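Local coordinates for Slr1964 protein (Synechocystis sp., PDB 4JDX) that speeds the return of the orange carotenoid protein from its active red form to its resting orange form, restoring fluorescence after photoprotective quenching, at residues Ala23-Leu26 against Phe27-Ala30; Ser78-Ile81 against Phe82-Gln86. All blocks are in the same frame, centred on the assembly; numbering follows the deposited sequence.

Contact 1. Residues Ala23-Leu26 against Phe27-Ala30; sequences AHAL and FRKA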
loop_
_atom_site.group_PDB
_atom_site.type_symbol
_atom_site.label_atom_id
_atom_site.label_comp_id
_atom_site.label_asym_id
_atom_site.label_seq_id
_atom_site.Cartn_x
_atom_site.Cartn_y
_atom_site.Cartn_z
ATOM N N ALA A 23 24.227 -17.536 11.072
ATOM C CA ALA A 23 22.841 -17.655 10.634
ATOM C C ALA A 23 22.182 -16.281 10.657
ATOM O O ALA A 23 21.452 -15.915 9.735
ATOM C CB ALA A 23 22.082 -18.628 11.525
ATOM N N HIS A 24 22.453 -15.523 11.715
ATOM C CA HIS A 24 21.939 -14.164 11.848
ATOM C C HIS A 24 22.431 -13.292 10.703
ATOM O O HIS A 24 21.668 -12.513 10.128
ATOM C CB HIS A 24 22.380 -13.553 13.180
ATOM C CG HIS A 24 21.653 -14.102 14.367
ATOM N ND1 HIS A 24 22.162 -14.034 15.647
ATOM C CD2 HIS A 24 20.455 -14.721 14.473
ATOM C CE1 HIS A 24 21.311 -14.591 16.487
ATOM N NE2 HIS A 24 20.265 -15.017 15.800
ATOM N N ALA A 25 23.712 -13.430 10.373
ATOM C CA ALA A 25 24.322 -12.628 9.323
ATOM C C ALA A 25 23.704 -12.986 7.978
ATOM O O ALA A 25 23.569 -12.135 7.097
ATOM C CB ALA A 25 25.829 -12.850 9.297
ATOM N N LEU A 26 23.321 -14.248 7.830
ATOM C CA LEU A 26 22.723 -14.721 6.590
ATOM C C LEU A 26 21.262 -14.284 6.502
ATOM O O LEU A 26 20.755 -13.999 5.417
ATOM C CB LEU A 26 22.832 -16.242 6.485
ATOM C CG LEU A 26 22.236 -16.843 5.213
ATOM C CD1 LEU A 26 22.772 -16.122 3.976
ATOM C CD2 LEU A 26 22.525 -18.337 5.145
ATOM N N PHE A 27 20.593 -14.228 7.651
ATOM C CA PHE A 27 19.224 -13.724 7.722
ATOM C C PHE A 27 19.156 -12.291 7.215
ATOM O O PHE A 27 18.340 -11.961 6.358
ATOM C CB PHE A 27 18.702 -13.766 9.162
ATOM C CG PHE A 27 17.935 -15.017 9.502
ATOM C CD1 PHE A 27 18.004 -16.139 8.698
ATOM C CD2 PHE A 27 17.132 -15.059 10.629
ATOM C CE1 PHE A 27 17.294 -17.281 9.017
ATOM C CE2 PHE A 27 16.420 -16.197 10.948
ATOM C CZ PHE A 27 16.500 -17.307 10.142
ATOM N N ARG A 28 20.020 -11.440 7.755
ATOM C CA ARG A 28 20.049 -10.037 7.371
ATOM C C ARG A 28 20.346 -9.895 5.882
ATOM O O ARG A 28 19.748 -9.071 5.197
ATOM C CB ARG A 28 21.098 -9.291 8.195
ATOM C CG ARG A 28 20.777 -9.238 9.680
ATOM C CD ARG A 28 21.765 -8.363 10.432
ATOM N NE ARG A 28 23.057 -9.020 10.614
ATOM C CZ ARG A 28 23.448 -9.640 11.725
ATOM N NH1 ARG A 28 22.657 -9.700 12.789
ATOM N NH2 ARG A 28 24.647 -10.205 11.776
ATOM N N LYS A 29 21.270 -10.713 5.389
ATOM C CA LYS A 29 21.640 -10.699 3.980
ATOM C C LYS A 29 20.420 -10.991 3.110
ATOM O O LYS A 29 20.127 -10.258 2.166
ATOM C CB LYS A 29 22.719 -11.748 3.720
ATOM C CG LYS A 29 23.494 -11.553 2.432
ATOM C CD LYS A 29 24.467 -12.700 2.220
ATOM C CE LYS A 29 25.571 -12.336 1.247
ATOM N NZ LYS A 29 26.818 -11.924 1.954
ATOM N N ALA A 30 19.713 -12.068 3.444
ATOM C CA ALA A 30 18.511 -12.470 2.722
ATOM C C ALA A 30 17.453 -11.378 2.818
ATOM O O ALA A 30 16.776 -11.060 1.838
ATOM C CB ALA A 30 17.969 -13.775 3.292
#

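Contact 2. Residues Ser78-Ile81 against Phe82-Gln86; sequences SVII and FVFAQ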
loop_
_atom_site.group_PDB
_atom_site.type_symbol
_atom_site.label_atom_id
_atom_site.label_comp_id
_atom_site.label_asym_id
_atom_site.label_seq_id
_atom_site.Cartn_x
_atom_site.Cartn_y
_atom_site.Cartn_z
ATOM N N SER A 78 12.463 -23.574 17.000
ATOM C CA SER A 78 11.317 -24.366 16.570
ATOM C C SER A 78 11.098 -24.322 15.058
ATOM O O SER A 78 10.626 -25.294 14.465
ATOM C CB SER A 78 10.053 -23.878 17.278
ATOM O OG SER A 78 9.716 -22.567 16.864
ATOM N N VAL A 79 11.440 -23.197 14.438
ATOM C CA VAL A 79 11.146 -22.984 13.024
ATOM C C VAL A 79 12.350 -22.526 12.201
ATOM O O VAL A 79 12.275 -22.471 10.973
ATOM C CB VAL A 79 10.031 -21.932 12.859
ATOM C CG1 VAL A 79 8.743 -22.423 13.510
ATOM C CG2 VAL A 79 10.469 -20.595 13.452
ATOM N N ILE A 80 13.455 -22.204 12.869
ATOM C CA ILE A 80 14.618 -21.638 12.188
ATOM C C ILE A 80 15.059 -22.496 11.005
ATOM O O ILE A 80 15.510 -21.974 9.984
ATOM C CB ILE A 80 15.807 -21.453 13.154
ATOM C CG1 ILE A 80 16.973 -20.765 12.437
ATOM C CG2 ILE A 80 16.242 -22.793 13.736
ATOM C CD1 ILE A 80 18.086 -20.326 13.365
ATOM N N ILE A 81 14.922 -23.809 11.144
ATOM C CA ILE A 81 15.267 -24.733 10.068
ATOM C C ILE A 81 14.276 -24.608 8.916
ATOM O O ILE A 81 14.657 -24.653 7.747
ATOM C CB ILE A 81 15.276 -26.196 10.553
ATOM C CG1 ILE A 81 16.392 -26.408 11.576
ATOM C CG2 ILE A 81 15.451 -27.151 9.374
ATOM C CD1 ILE A 81 17.791 -26.345 10.981
ATOM N N PHE A 82 13.001 -24.451 9.257
ATOM C CA PHE A 82 11.953 -24.293 8.257
ATOM C C PHE A 82 12.147 -22.982 7.506
ATOM O O PHE A 82 11.932 -22.908 6.297
ATOM C CB PHE A 82 10.571 -24.312 8.923
ATOM C CG PHE A 82 10.256 -25.601 9.644
ATOM C CD1 PHE A 82 10.871 -26.786 9.281
ATOM C CD2 PHE A 82 9.341 -25.625 10.683
ATOM C CE1 PHE A 82 10.581 -27.966 9.940
ATOM C CE2 PHE A 82 9.049 -26.804 11.345
ATOM C CZ PHE A 82 9.669 -27.974 10.972
ATOM N N VAL A 83 12.571 -21.954 8.233
ATOM C CA VAL A 83 12.767 -20.632 7.650
ATOM C C VAL A 83 13.819 -20.686 6.551
ATOM O O VAL A 83 13.597 -20.190 5.447
ATOM C CB VAL A 83 13.204 -19.600 8.715
ATOM C CG1 VAL A 83 13.544 -18.260 8.065
ATOM C CG2 VAL A 83 12.120 -19.430 9.776
ATOM N N PHE A 84 14.964 -21.290 6.852
ATOM C CA PHE A 84 16.040 -21.406 5.872
ATOM C C PHE A 84 15.572 -22.131 4.616
ATOM O O PHE A 84 15.888 -21.721 3.499
ATOM C CB PHE A 84 17.253 -22.119 6.475
ATOM C CG PHE A 84 18.148 -21.212 7.274
ATOM C CD1 PHE A 84 18.748 -20.120 6.679
ATOM C CD2 PHE A 84 18.388 -21.452 8.615
ATOM C CE1 PHE A 84 19.567 -19.282 7.407
ATOM C CE2 PHE A 84 19.209 -20.614 9.345
ATOM C CZ PHE A 84 19.798 -19.530 8.739
ATOM N N ALA A 85 14.805 -23.199 4.806
ATOM C CA ALA A 85 14.254 -23.958 3.691
ATOM C C ALA A 85 13.419 -23.048 2.797
ATOM O O ALA A 85 13.531 -23.089 1.570
ATOM C CB ALA A 85 13.407 -25.110 4.209
ATOM N N GLN A 86 12.584 -22.224 3.420
ATOM C CA GLN A 86 11.735 -21.290 2.687
ATOM C C GLN A 86 12.582 -20.276 1.919
ATOM O O GLN A 86 12.348 -20.024 0.736
ATOM C CB GLN A 86 10.799 -20.554 3.645
ATOM C CG GLN A 86 9.748 -19.707 2.945
ATOM C CD GLN A 86 8.739 -20.545 2.173
ATOM O OE1 GLN A 86 8.547 -21.726 2.462
ATOM N NE2 GLN A 86 8.091 -19.935 1.186
#

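Contact 1. Residues Ala23-Leu26 against Phe27-Ala30
Arg28 reaches back along its own helix to lie over His24 and Ala25, one turn earlier. CG lies beside the backbone N, opposite the carbonyl carbon (chi1 -65°), and the later bend at chi3 (-75°) swings the guanidinium toward the N-terminal end of the helix. There the flat group lies over the backbone, one face turned to it: His24 O lies 3.7 Å above the guanidinium plane, over its centre, with Ala25 N over the same face. Arg28 NH2 comes to 3.5 Å from Ala25 CA, while NH1 comes to 3.9 Å from His24 CB. The His24 oxygen already accepts a nearly straight bond from Arg28 N (3.1 Å, 168° at the hydrogen), so Arg28 addresses one carbonyl with both its amide and its guanidinium face.

Leu26 and Lys29 make a looser pair. Leu26 CD1 ends 4.2 Å from Lys29 CD, the aliphatic part of the lysine running past the leucine tip. Lys29 CB itself rests 3.4 Å from Leu26 O. The successive i to i+4 amide bonds that carry these residues, from Phe27 N to Ala23 O through Ala30 N to Leu26 O, mark regular alpha-helix within the long helix 17-47.

Phe27 turns elsewhere, its ring directed toward helix 80-89, and His24 NE2 is hydrogen-bonded to Asp75 OD1. The two kinds of side chain are divided round the helix: Ala23, Leu26, Phe27 and Ala30 give a buried apolar side, whereas the long cationic chains of Arg28 and Lys29 lie on exposed positions, where their apolar stems pack locally, which probably keeps their charges near solvent.

Contact 2. Residues Ser78-Ile81 against Phe82-Gln86
Phe84 and Ile80 run side by side, pointing the same way, from neighbouring turns of helix 80-89. Followed outward, the Phe84 side chain starts with CB, 3.8 Å from Ile81 O. With CG opposite the carbonyl carbon (chi1 -83°), the ring is set on the side of the backbone N, back toward the preceding turn. CG is still almost as far from Ile80 O as CB is, but CD2 comes to 3.2 Å of that oxygen, which approaches the ring obliquely. One atom further, CE2 touches Ile80 CG1 at 3.8 Å, which the isoleucine offers by holding CG1 anti to its backbone N (chi1 -176°). Beyond CE2 the tip of the ring, CZ and CE1, passes out of this turn and goes on to helix 17-47.

This is the first turn of a short helix in a chain whose regular structure is all helix, with Val79 at the N-cap position. Val79 O receives Val83 N at 2.8 Å, the donor nearly along the C=O axis; Phe84 N to Ile80 O and Ala85 N to Ile81 O are longer, each 3.3 Å. Beside the first of these bonds the two valines cross obliquely, CG2 to CG2 at 4.2 Å, and Val83 CG2 also lies close to Val79 O.

Phe82 faces another way. Its CB sits 3.2 Å from Val79 O, and the ring swings back along the chain until CD2 lies near Val79 CA and CE2 near Ser78 O, with Val79 CG1 in loose apolar contact. Leu112 of helix 103-114 touches the Phe82 side chain, and Ile109 of the same helix meets both Ile81 and Phe84.

Contact 1 on helix 17-47 and contact 2 on helix 80-89 each lie within a single helical stretch, with centres about 13 Å apart, yet their apolar side chains meet directly. Phe84 is the main link: its CZ lies 3.4 Å from Phe27 CE1, the ring planes inclined at about 50°, and 3.7 Å from Ala23 CB, while its CE1 is 3.8 Å from Leu26 CD2. A second junction joins Phe27 CZ to Val83 CG1 at 3.7 Å. The buried side of 23-30 thus packs on 78-86, whose other neighbours include helix 103-114. Both sides belong to the same chain, and the second chain of the assembly touches neither contact.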